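PDB 3G5W: multicopper oxidase type 1 from Nitrosomonas europaea, which binds copper in a two-domain multicopper blue protein and probably works as a laccase-like oxidoreductase. Local coordinates for residues A[203-208]-A[249-254]; A[243-248]-A[272-277]. One frame throughout, in Å; residues are numbered along the deposited sequence.

Contact 1 (A[203-208]-A[249-254]); sequences HTHGHI and MIHDHV. With C2O (Cu-O-Cu linkage), chain P; C1O (Cu-O linkage), chain H.
Strands 200-204 and 247-252 pair antiparallel here: His203 and His251 form a hydrogen-bonded pair, His203 N to His251 O at 2.9 Å and His251 N to His203 O at 3.0 Å, and beyond the strand end His205 N still reaches Met249 O. This ladder sets out two His-X-His motifs of a trinuclear copper centre, the hallmark of multicopper oxidases and, as in the family, probably the site of oxygen reduction; here it lies between two subunits. His203 and His251 project from the same face of the sheet. NE2 of His203 binds CU4 with His59 of the second subunit; NE2 of His251 and NE2 of His205, whose rings meet rim to rim, each lie 2.0 Å from CU2 and share it with that subunit's His105. CG of His251 takes the crowded position between backbone N and carbonyl carbon (chi1 66°), and its ND1 donates to Asp252 O from above the carbonyl plane, which helps fix the ring's rotation. ND1 of His203 is hydrogen-bonded to Asp226 O and that of His205 to Asp72 of the second subunit, orienting both rings. Met249 CB lies 3.8 Å from the His205 ring centroid over one face, CU4 off-centre over the other. His253, offset edge-to-face with His203, binds CU3 through NE2 at 2.3 Å, alongside the second subunit's His61 and His103. Strand 227-230 flanks 200-204, and 269-274 borders 247-252 on its other side.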
loop_
_atom_site.group_PDB
_atom_site.type_symbol
_atom_site.label_atom_id
_atom_site.label_comp_id
_atom_site.label_asym_id
_atom_site.label_seq_id
_atom_site.Cartn_x
_atom_site.Cartn_y
_atom_site.Cartn_z
ATOM N N HIS A 203 -13.465 2.115 -1.608
ATOM C CA HIS A 203 -14.424 2.088 -0.525
ATOM C C HIS A 203 -15.866 2.114 -1.056
ATOM O O HIS A 203 -16.198 2.938 -1.908
ATOM C CB HIS A 203 -14.148 3.268 0.413
ATOM C CG HIS A 203 -15.187 3.443 1.469
ATOM N ND1 HIS A 203 -15.521 2.439 2.353
ATOM C CD2 HIS A 203 -15.991 4.490 1.766
ATOM C CE1 HIS A 203 -16.484 2.862 3.153
ATOM N NE2 HIS A 203 -16.785 4.103 2.820
ATOM N N THR A 204 -16.702 1.189 -0.568
ATOM C CA THR A 204 -18.119 1.126 -0.953
ATOM C C THR A 204 -19.042 1.409 0.244
ATOM O O THR A 204 -18.965 0.732 1.272
ATOM C CB THR A 204 -18.479 -0.251 -1.590
ATOM O OG1 THR A 204 -17.579 -0.538 -2.672
ATOM C CG2 THR A 204 -19.929 -0.261 -2.128
ATOM N N HIS A 205 -19.903 2.414 0.101
ATOM C CA HIS A 205 -20.877 2.778 1.140
ATOM C C HIS A 205 -22.027 1.779 1.225
ATOM O O HIS A 205 -22.408 1.185 0.217
ATOM C CB HIS A 205 -21.486 4.143 0.834
ATOM C CG HIS A 205 -20.537 5.294 0.972
ATOM N ND1 HIS A 205 -20.950 6.537 1.396
ATOM C CD2 HIS A 205 -19.206 5.398 0.739
ATOM C CE1 HIS A 205 -19.914 7.362 1.413
ATOM N NE2 HIS A 205 -18.842 6.692 1.026
ATOM N N GLY A 206 -22.574 1.615 2.430
ATOM C CA GLY A 206 -23.833 0.895 2.659
ATOM C C GLY A 206 -23.829 -0.620 2.560
ATOM O O GLY A 206 -24.875 -1.253 2.734
ATOM N N HIS A 207 -22.667 -1.204 2.288
ATOM C CA HIS A 207 -22.554 -2.642 2.040
ATOM C C HIS A 207 -21.287 -3.223 2.644
ATOM O O HIS A 207 -20.323 -2.501 2.901
ATOM C CB HIS A 207 -22.564 -2.922 0.533
ATOM C CG HIS A 207 -23.771 -2.380 -0.166
ATOM N ND1 HIS A 207 -24.854 -3.166 -0.493
ATOM C CD2 HIS A 207 -24.081 -1.125 -0.569
ATOM C CE1 HIS A 207 -25.776 -2.421 -1.074
ATOM N NE2 HIS A 207 -25.330 -1.180 -1.136
ATOM N N ILE A 208 -21.292 -4.538 2.852
ATOM C CA ILE A 208 -20.092 -5.256 3.267
ATOM C C ILE A 208 -19.335 -5.741 2.034
ATOM O O ILE A 208 -19.869 -6.511 1.237
ATOM C CB ILE A 208 -20.427 -6.468 4.172
ATOM C CG1 ILE A 208 -21.227 -6.012 5.401
ATOM C CG2 ILE A 208 -19.132 -7.198 4.575
ATOM C CD1 ILE A 208 -21.899 -7.145 6.177
ATOM N N MET A 249 -22.248 5.688 -2.678
ATOM C CA MET A 249 -20.962 5.999 -3.291
ATOM C C MET A 249 -20.050 4.786 -3.297
ATOM O O MET A 249 -20.027 4.001 -2.348
ATOM C CB MET A 249 -20.249 7.127 -2.541
ATOM C CG MET A 249 -20.976 8.452 -2.509
ATOM S SD MET A 249 -21.479 9.136 -4.111
ATOM C CE MET A 249 -19.930 9.165 -4.998
ATOM N N ILE A 250 -19.315 4.635 -4.389
ATOM C CA ILE A 250 -18.108 3.823 -4.406
ATOM C C ILE A 250 -17.000 4.701 -4.982
ATOM O O ILE A 250 -17.178 5.327 -6.028
ATOM C CB ILE A 250 -18.284 2.479 -5.173
ATOM C CG1 ILE A 250 -16.930 1.935 -5.645
ATOM C CG2 ILE A 250 -19.253 2.620 -6.338
ATOM C CD1 ILE A 250 -16.990 0.485 -6.053
ATOM N N HIS A 251 -15.878 4.783 -4.269
ATOM C CA HIS A 251 -14.810 5.707 -4.637
ATOM C C HIS A 251 -13.472 5.319 -4.023
ATOM O O HIS A 251 -13.414 4.582 -3.036
ATOM C CB HIS A 251 -15.172 7.143 -4.219
ATOM C CG HIS A 251 -15.251 7.341 -2.737
ATOM N ND1 HIS A 251 -14.202 7.844 -1.999
ATOM C CD2 HIS A 251 -16.245 7.089 -1.852
ATOM C CE1 HIS A 251 -14.550 7.906 -0.724
ATOM N NE2 HIS A 251 -15.783 7.451 -0.607
ATOM N N ASP A 252 -12.403 5.834 -4.623
ATOM C CA ASP A 252 -11.075 5.721 -4.057
ATOM C C ASP A 252 -11.050 6.596 -2.813
ATOM O O ASP A 252 -11.461 7.768 -2.853
ATOM C CB ASP A 252 -10.034 6.201 -5.073
ATOM C CG ASP A 252 -8.627 5.772 -4.718
ATOM O OD1 ASP A 252 -8.337 5.513 -3.525
ATOM O OD2 ASP A 252 -7.800 5.705 -5.642
ATOM N N HIS A 253 -10.594 6.025 -1.705
ATOM C CA HIS A 253 -10.517 6.770 -0.455
ATOM C C HIS A 253 -9.198 7.521 -0.283
ATOM O O HIS A 253 -9.001 8.210 0.723
ATOM C CB HIS A 253 -10.814 5.884 0.760
ATOM C CG HIS A 253 -11.459 6.627 1.889
ATOM N ND1 HIS A 253 -10.787 7.568 2.639
ATOM C CD2 HIS A 253 -12.716 6.572 2.391
ATOM C CE1 HIS A 253 -11.603 8.068 3.550
ATOM N NE2 HIS A 253 -12.777 7.474 3.427
ATOM N N VAL A 254 -8.283 7.394 -1.246
ATOM C CA VAL A 254 -7.186 8.360 -1.294
ATOM C C VAL A 254 -7.702 9.633 -1.949
ATOM O O VAL A 254 -8.094 9.653 -3.127
ATOM C CB VAL A 254 -5.800 7.807 -1.803
ATOM C CG1 VAL A 254 -5.841 6.327 -2.195
ATOM C CG2 VAL A 254 -5.134 8.715 -2.840
HETATM CU CU2 C2O P . -17.244 7.889 0.739
HETATM CU CU3 C2O P . -14.487 7.388 4.906
HETATM O O1 C2O P . -15.865 7.851 2.648
HETATM CU CU4 C1O H . -17.817 5.362 3.856
HETATM O O3 C1O H . -19.485 3.391 4.978
#

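Contact 2 (A[243-248]-A[272-277])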
loop_
_atom_site.group_PDB
_atom_site.type_symbol
_atom_site.label_atom_id
_atom_site.label_comp_id
_atom_site.label_asym_id
_atom_site.label_seq_id
_atom_site.Cartn_x
_atom_site.Cartn_y
_atom_site.Cartn_z
ATOM N N ASP A 243 -28.486 -5.819 -0.514
ATOM C CA ASP A 243 -29.618 -5.999 0.398
ATOM C C ASP A 243 -30.067 -4.706 1.088
ATOM O O ASP A 243 -30.783 -4.748 2.087
ATOM C CB ASP A 243 -29.259 -7.045 1.456
ATOM C CG ASP A 243 -28.064 -6.629 2.316
ATOM O OD1 ASP A 243 -27.644 -7.445 3.163
ATOM O OD2 ASP A 243 -27.539 -5.498 2.156
ATOM N N ASN A 244 -29.645 -3.563 0.560
ATOM C CA ASN A 244 -29.801 -2.296 1.267
ATOM C C ASN A 244 -30.114 -1.152 0.299
ATOM O O ASN A 244 -29.226 -0.358 -0.022
ATOM C CB ASN A 244 -28.527 -2.031 2.114
ATOM C CG ASN A 244 -28.625 -0.784 2.983
ATOM O OD1 ASN A 244 -27.604 -0.274 3.471
ATOM N ND2 ASN A 244 -29.841 -0.281 3.178
ATOM N N PRO A 245 -31.378 -1.070 -0.185
ATOM C CA PRO A 245 -31.751 -0.033 -1.148
ATOM C C PRO A 245 -31.418 1.401 -0.750
ATOM O O PRO A 245 -31.719 1.838 0.370
ATOM C CB PRO A 245 -33.264 -0.231 -1.315
ATOM C CG PRO A 245 -33.459 -1.693 -1.038
ATOM C CD PRO A 245 -32.515 -1.967 0.105
ATOM N N GLY A 246 -30.767 2.099 -1.680
ATOM C CA GLY A 246 -30.387 3.500 -1.532
ATOM C C GLY A 246 -29.531 3.945 -2.708
ATOM O O GLY A 246 -29.449 3.253 -3.721
ATOM N N LEU A 247 -28.929 5.123 -2.581
ATOM C CA LEU A 247 -27.925 5.604 -3.523
ATOM C C LEU A 247 -26.604 5.640 -2.766
ATOM O O LEU A 247 -26.496 6.298 -1.721
ATOM C CB LEU A 247 -28.304 6.986 -4.080
ATOM C CG LEU A 247 -29.653 7.071 -4.819
ATOM C CD1 LEU A 247 -29.951 8.490 -5.265
ATOM C CD2 LEU A 247 -29.721 6.111 -6.017
ATOM N N TRP A 248 -25.613 4.915 -3.283
ATOM C CA TRP A 248 -24.404 4.603 -2.524
ATOM C C TRP A 248 -23.131 4.912 -3.293
ATOM O O TRP A 248 -22.946 4.441 -4.414
ATOM C CB TRP A 248 -24.392 3.124 -2.153
ATOM C CG TRP A 248 -25.606 2.659 -1.411
ATOM C CD1 TRP A 248 -26.625 1.888 -1.900
ATOM C CD2 TRP A 248 -25.934 2.946 -0.051
ATOM N NE1 TRP A 248 -27.561 1.660 -0.915
ATOM C CE2 TRP A 248 -27.159 2.297 0.231
ATOM C CE3 TRP A 248 -25.301 3.676 0.967
ATOM C CZ2 TRP A 248 -27.775 2.370 1.487
ATOM C CZ3 TRP A 248 -25.914 3.745 2.220
ATOM C CH2 TRP A 248 -27.133 3.086 2.469
ATOM N N ILE A 272 -23.757 3.390 -6.721
ATOM C CA ILE A 272 -24.648 2.248 -6.885
ATOM C C ILE A 272 -26.080 2.765 -6.734
ATOM O O ILE A 272 -26.410 3.376 -5.716
ATOM C CB ILE A 272 -24.383 1.162 -5.813
ATOM C CG1 ILE A 272 -22.988 0.543 -5.993
ATOM C CG2 ILE A 272 -25.482 0.086 -5.840
ATOM C CD1 ILE A 272 -22.484 -0.198 -4.755
ATOM N N GLU A 273 -26.911 2.526 -7.748
ATOM C CA GLU A 273 -28.325 2.951 -7.750
ATOM C C GLU A 273 -29.266 1.749 -7.669
ATOM O O GLU A 273 -29.267 0.901 -8.564
ATOM C CB GLU A 273 -28.651 3.733 -9.034
ATOM C CG GLU A 273 -27.865 5.022 -9.248
ATOM C CD GLU A 273 -28.123 5.669 -10.606
ATOM O OE1 GLU A 273 -27.725 6.845 -10.788
ATOM O OE2 GLU A 273 -28.713 5.016 -11.500
ATOM N N TYR A 274 -30.070 1.671 -6.607
ATOM C CA TYR A 274 -31.120 0.652 -6.522
ATOM C C TYR A 274 -32.389 1.141 -7.207
ATOM O O TYR A 274 -32.811 2.284 -7.007
ATOM C CB TYR A 274 -31.478 0.353 -5.081
ATOM C CG TYR A 274 -30.540 -0.536 -4.314
ATOM C CD1 TYR A 274 -30.960 -1.796 -3.894
ATOM C CD2 TYR A 274 -29.260 -0.102 -3.948
ATOM C CE1 TYR A 274 -30.141 -2.609 -3.156
ATOM C CE2 TYR A 274 -28.422 -0.922 -3.201
ATOM C CZ TYR A 274 -28.879 -2.171 -2.810
ATOM O OH TYR A 274 -28.103 -3.004 -2.060
ATOM N N GLU A 275 -33.019 0.274 -7.991
ATOM C CA GLU A 275 -34.237 0.678 -8.687
ATOM C C GLU A 275 -35.378 0.986 -7.715
ATOM O O GLU A 275 -36.252 1.788 -8.028
ATOM C CB GLU A 275 -34.651 -0.338 -9.757
ATOM C CG GLU A 275 -34.935 -1.730 -9.272
ATOM C CD GLU A 275 -35.486 -2.622 -10.378
ATOM O OE1 GLU A 275 -34.825 -2.754 -11.439
ATOM O OE2 GLU A 275 -36.578 -3.199 -10.179
ATOM N N GLU A 276 -35.336 0.376 -6.530
ATOM C CA GLU A 276 -36.346 0.596 -5.487
ATOM C C GLU A 276 -36.461 2.058 -5.029
ATOM O O GLU A 276 -37.572 2.542 -4.780
ATOM C CB GLU A 276 -36.095 -0.316 -4.278
ATOM C CG GLU A 276 -36.424 -1.798 -4.508
ATOM C CD GLU A 276 -35.272 -2.604 -5.106
ATOM O OE1 GLU A 276 -35.452 -3.820 -5.320
ATOM O OE2 GLU A 276 -34.189 -2.036 -5.360
ATOM N N VAL A 277 -35.329 2.760 -4.920
ATOM C CA VAL A 277 -35.347 4.159 -4.453
ATOM C C VAL A 277 -35.425 5.198 -5.578
ATOM O O VAL A 277 -35.774 6.352 -5.336
ATOM C CB VAL A 277 -34.171 4.501 -3.472
ATOM C CG1 VAL A 277 -34.121 3.504 -2.312
ATOM C CG2 VAL A 277 -32.840 4.565 -4.194
#
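An antiparallel strand pairing that opens into a packed loop joins the start of strand 247-252 to the end of strand 269-274, in the second cupredoxin-like domain. Trp248 and Ile272 are its hydrogen-bonded pair, Ile272 N reaching Trp248 O at 2.7 Å and Trp248 N donating back to Ile272 O. One step on, Tyr274 N to Gly246 O is a weak bond of 3.3 Å. The ring of Tyr274 carries most of the side-chain packing. Pro245 CA sits over one face, 3.4 Å from the centroid in a CH-pi contact, while the tyrosine OH, its position less certain, accepts a bond from Asn244 N at 3.1 Å. The indole of Trp248 meets the tyrosine rim to rim, CE2 of Tyr274 lying 3.6 Å from Trp248 NE1, the planes at 74°. That NE1 donates to Asn244 O at 2.8 Å, tying the indole to the loop before the strand and helping fix its rotation. On the face that carries Leu247 and Glu273, CG2 of Val277 touches Leu247 CD2 at 3.9 Å, and its CG1 packs against Pro245 CB; Trp69 of the second subunit packs on Leu247, Trp248 and Val277. Glu273, extended beyond CG, carries its carboxylate to Arg181 and Tyr284. The N-H and the C=O of Asn244 are each taken up by an aromatic side chain, so the loop leading into the strand is held by polar bonds as well as by apolar contact.

From the N terminus, the chain first passes through 203-208, then 243-248, which runs directly into 249-254, and finally 272-277. Contact 1 closes the longer loop, 40 residues rich in strand, and contact 2 the shorter, 23 residues; because their segments alternate, the two closures cross rather than nest. Strand 247-252 is common to both and lies between 200-204 and 269-274: contact 2 takes its first residues on the 269-274 side, contact 1 its later ones on the 200-204 side, so three neighbouring strands of one sheet are tied together. The contact centres lie about 14 Å apart. His207, just beyond the paired part of 203-208, lies edge-to-face with Trp248 of contact 2, and both contacts also touch the second subunit.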